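Local coordinates for hypothetical protein ydiI (PDB 1VH5) that hydrolyses 1,4-dihydroxy-2-naphthoyl-CoA to 1,4-dihydroxy-2-naphthoate in menaquinone biosynthesis and also cleaves a wide range of other acyl-CoA thioesters, at residues L26-E31 and L38-P43. Numbering follows the deposited sequence.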
loop_
_atom_site.group_PDB
_atom_site.type_symbol
_atom_site.label_atom_id
_atom_site.label_comp_id
_atom_site.label_asym_id
_atom_site.label_seq_id
_atom_site.Cartn_x
_atom_site.Cartn_y
_atom_site.Cartn_z
ATOM N N LEU A 26 -1.517 -10.771 6.709
ATOM C CA LEU A 26 -2.306 -9.689 7.270
ATOM C C LEU A 26 -3.744 -10.073 7.640
ATOM O O LEU A 26 -4.527 -9.209 8.072
ATOM C CB LEU A 26 -2.324 -8.476 6.321
ATOM C CG LEU A 26 -0.980 -7.850 5.982
ATOM C CD1 LEU A 26 -1.231 -6.616 5.077
ATOM C CD2 LEU A 26 -0.234 -7.401 7.239
ATOM N N ASP A 27 -4.106 -11.344 7.419
ATOM C CA ASP A 27 -5.476 -11.823 7.685
ATOM C C ASP A 27 -6.520 -11.085 6.871
ATOM O O ASP A 27 -7.597 -10.788 7.365
ATOM C CB ASP A 27 -5.810 -11.725 9.193
ATOM C CG ASP A 27 -7.079 -12.474 9.589
ATOM O OD1 ASP A 27 -7.801 -11.949 10.477
ATOM O OD2 ASP A 27 -7.406 -13.565 9.068
ATOM N N ILE A 28 -6.175 -10.782 5.628
ATOM C CA ILE A 28 -7.193 -10.313 4.704
ATOM C C ILE A 28 -8.105 -11.502 4.347
ATOM O O ILE A 28 -7.597 -12.577 3.968
ATOM C CB ILE A 28 -6.505 -9.672 3.478
ATOM C CG1 ILE A 28 -5.853 -8.349 3.914
ATOM C CG2 ILE A 28 -7.515 -9.390 2.371
ATOM C CD1 ILE A 28 -4.826 -7.762 2.889
ATOM N N ARG A 29 -9.422 -11.300 4.461
ATOM C CA ARG A 29 -10.393 -12.370 4.254
ATOM C C ARG A 29 -11.417 -11.882 3.234
ATOM O O ARG A 29 -12.129 -10.902 3.473
ATOM C CB ARG A 29 -11.150 -12.679 5.559
ATOM C CG ARG A 29 -10.336 -12.898 6.815
ATOM C CD ARG A 29 -11.120 -13.584 7.932
ATOM N NE ARG A 29 -10.386 -13.614 9.197
ATOM C CZ ARG A 29 -10.883 -13.292 10.391
ATOM N NH1 ARG A 29 -10.107 -13.364 11.469
ATOM N NH2 ARG A 29 -12.139 -12.884 10.510
ATOM N N PHE A 30 -11.541 -12.605 2.123
ATOM C CA PHE A 30 -12.670 -12.356 1.210
ATOM C C PHE A 30 -13.991 -12.805 1.854
ATOM O O PHE A 30 -14.065 -13.892 2.423
ATOM C CB PHE A 30 -12.423 -13.047 -0.149
ATOM C CG PHE A 30 -11.327 -12.388 -0.918
ATOM C CD1 PHE A 30 -9.982 -12.717 -0.712
ATOM C CD2 PHE A 30 -11.622 -11.374 -1.795
ATOM C CE1 PHE A 30 -8.956 -12.045 -1.392
ATOM C CE2 PHE A 30 -10.613 -10.675 -2.451
ATOM C CZ PHE A 30 -9.298 -11.032 -2.288
ATOM N N GLU A 31 -14.993 -11.949 1.784
ATOM C CA GLU A 31 -16.263 -12.140 2.488
ATOM C C GLU A 31 -17.456 -12.263 1.570
ATOM O O GLU A 31 -18.502 -12.794 1.980
ATOM C CB GLU A 31 -16.549 -10.934 3.366
ATOM C CG GLU A 31 -15.458 -10.556 4.336
ATOM C CD GLU A 31 -15.743 -11.008 5.745
ATOM O OE1 GLU A 31 -16.826 -11.574 5.980
ATOM O OE2 GLU A 31 -14.895 -10.780 6.614
ATOM N N LEU A 38 -16.791 -7.257 -5.298
ATOM C CA LEU A 38 -16.024 -8.197 -4.480
ATOM C C LEU A 38 -15.671 -7.515 -3.156
ATOM O O LEU A 38 -15.218 -6.370 -3.164
ATOM C CB LEU A 38 -14.803 -8.679 -5.253
ATOM C CG LEU A 38 -13.942 -9.784 -4.660
ATOM C CD1 LEU A 38 -14.724 -11.096 -4.445
ATOM C CD2 LEU A 38 -12.728 -10.002 -5.538
ATOM N N GLU A 39 -15.912 -8.165 -2.009
ATOM C CA GLU A 39 -15.593 -7.557 -0.712
ATOM C C GLU A 39 -14.646 -8.433 0.087
ATOM O O GLU A 39 -14.737 -9.671 0.084
ATOM C CB GLU A 39 -16.837 -7.334 0.164
ATOM C CG GLU A 39 -17.969 -6.618 -0.534
ATOM C CD GLU A 39 -19.206 -6.438 0.330
ATOM O OE1 GLU A 39 -19.217 -6.909 1.497
ATOM O OE2 GLU A 39 -20.169 -5.804 -0.170
ATOM N N ALA A 40 -13.717 -7.763 0.780
ATOM C CA ALA A 40 -12.831 -8.435 1.716
ATOM C C ALA A 40 -12.614 -7.561 2.940
ATOM O O ALA A 40 -12.682 -6.325 2.851
ATOM C CB ALA A 40 -11.540 -8.768 1.077
ATOM N N THR A 41 -12.326 -8.189 4.081
ATOM C CA THR A 41 -11.997 -7.426 5.285
ATOM C C THR A 41 -10.558 -7.655 5.740
ATOM O O THR A 41 -9.894 -8.565 5.324
ATOM C CB THR A 41 -12.940 -7.759 6.452
ATOM O OG1 THR A 41 -12.780 -9.148 6.791
ATOM C CG2 THR A 41 -14.400 -7.526 6.077
ATOM N N MET A 42 -10.100 -6.773 6.627
ATOM C CA MET A 42 -8.734 -6.787 7.158
ATOM C C MET A 42 -8.753 -6.198 8.551
ATOM O O MET A 42 -9.417 -5.194 8.789
ATOM C CB MET A 42 -7.808 -5.957 6.264
ATOM C CG MET A 42 -6.323 -5.860 6.681
ATOM S SD MET A 42 -5.358 -4.829 5.583
ATOM C CE MET A 42 -6.035 -3.321 5.967
ATOM N N PRO A 43 -8.027 -6.821 9.491
ATOM C CA PRO A 43 -8.034 -6.285 10.853
ATOM C C PRO A 43 -7.186 -5.023 10.930
ATOM O O PRO A 43 -6.236 -4.843 10.138
ATOM C CB PRO A 43 -7.352 -7.405 11.666
ATOM C CG PRO A 43 -6.396 -8.032 10.701
ATOM C CD PRO A 43 -7.146 -7.992 9.374
#
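Phe-30 lays one ring face over the methyl of Ala-40, a CH-pi contact in which Ala-40 CB lies 4.2 Å from the ring centroid and 22° off the normal, shifted toward the rim. Farther out on the ring, Phe-30 CE2 meets Leu-38 CD2 at 3.8 Å. On the same face of the hairpin, Ile-28 and Met-42 run side by side in one direction, with Ile-28 CG1 3.8 Å from Met-42 CG. Helix 57-74, the central helix of the hotdog fold, covers Ile-28, Ala-40 and Phe-30 through Leu-63, Ile-67 and Val-70, and Leu-14 of helix 11-16 lies on Phe-30 and Leu-38.

The other face is polar. Thr-41 OG1 donates to the anti lone pair of Glu-31 OE2 at 2.7 Å. A bend at chi2 (-102°) swings Glu-31 CD round, and the side chain crosses the threonine at about a right angle; Thr-41 OG1 is also hydrogen-bonded to Arg-99 NE. In the conformer given, Arg-29 NE bonds Asp-27 OD2 at 3.0 Å within a salt bridge.

Between the faces, Arg-29 and Thr-41 form an antiparallel hydrogen-bonded pair, with N to O distances of 2.9 Å from Arg-29 N to Thr-41 O and 2.8 Å from Thr-41 N to Arg-29 O. Glu-31 N adds a nearly straight bond to Glu-39 O (176°). The chemistry thus implies an amphipathic hairpin, apolar toward helix 57-74; Asp-27 and Glu-39 form salt bridges with Arg-99 and Arg-101 of the adjoining strand, which probably offset part of its negative charge.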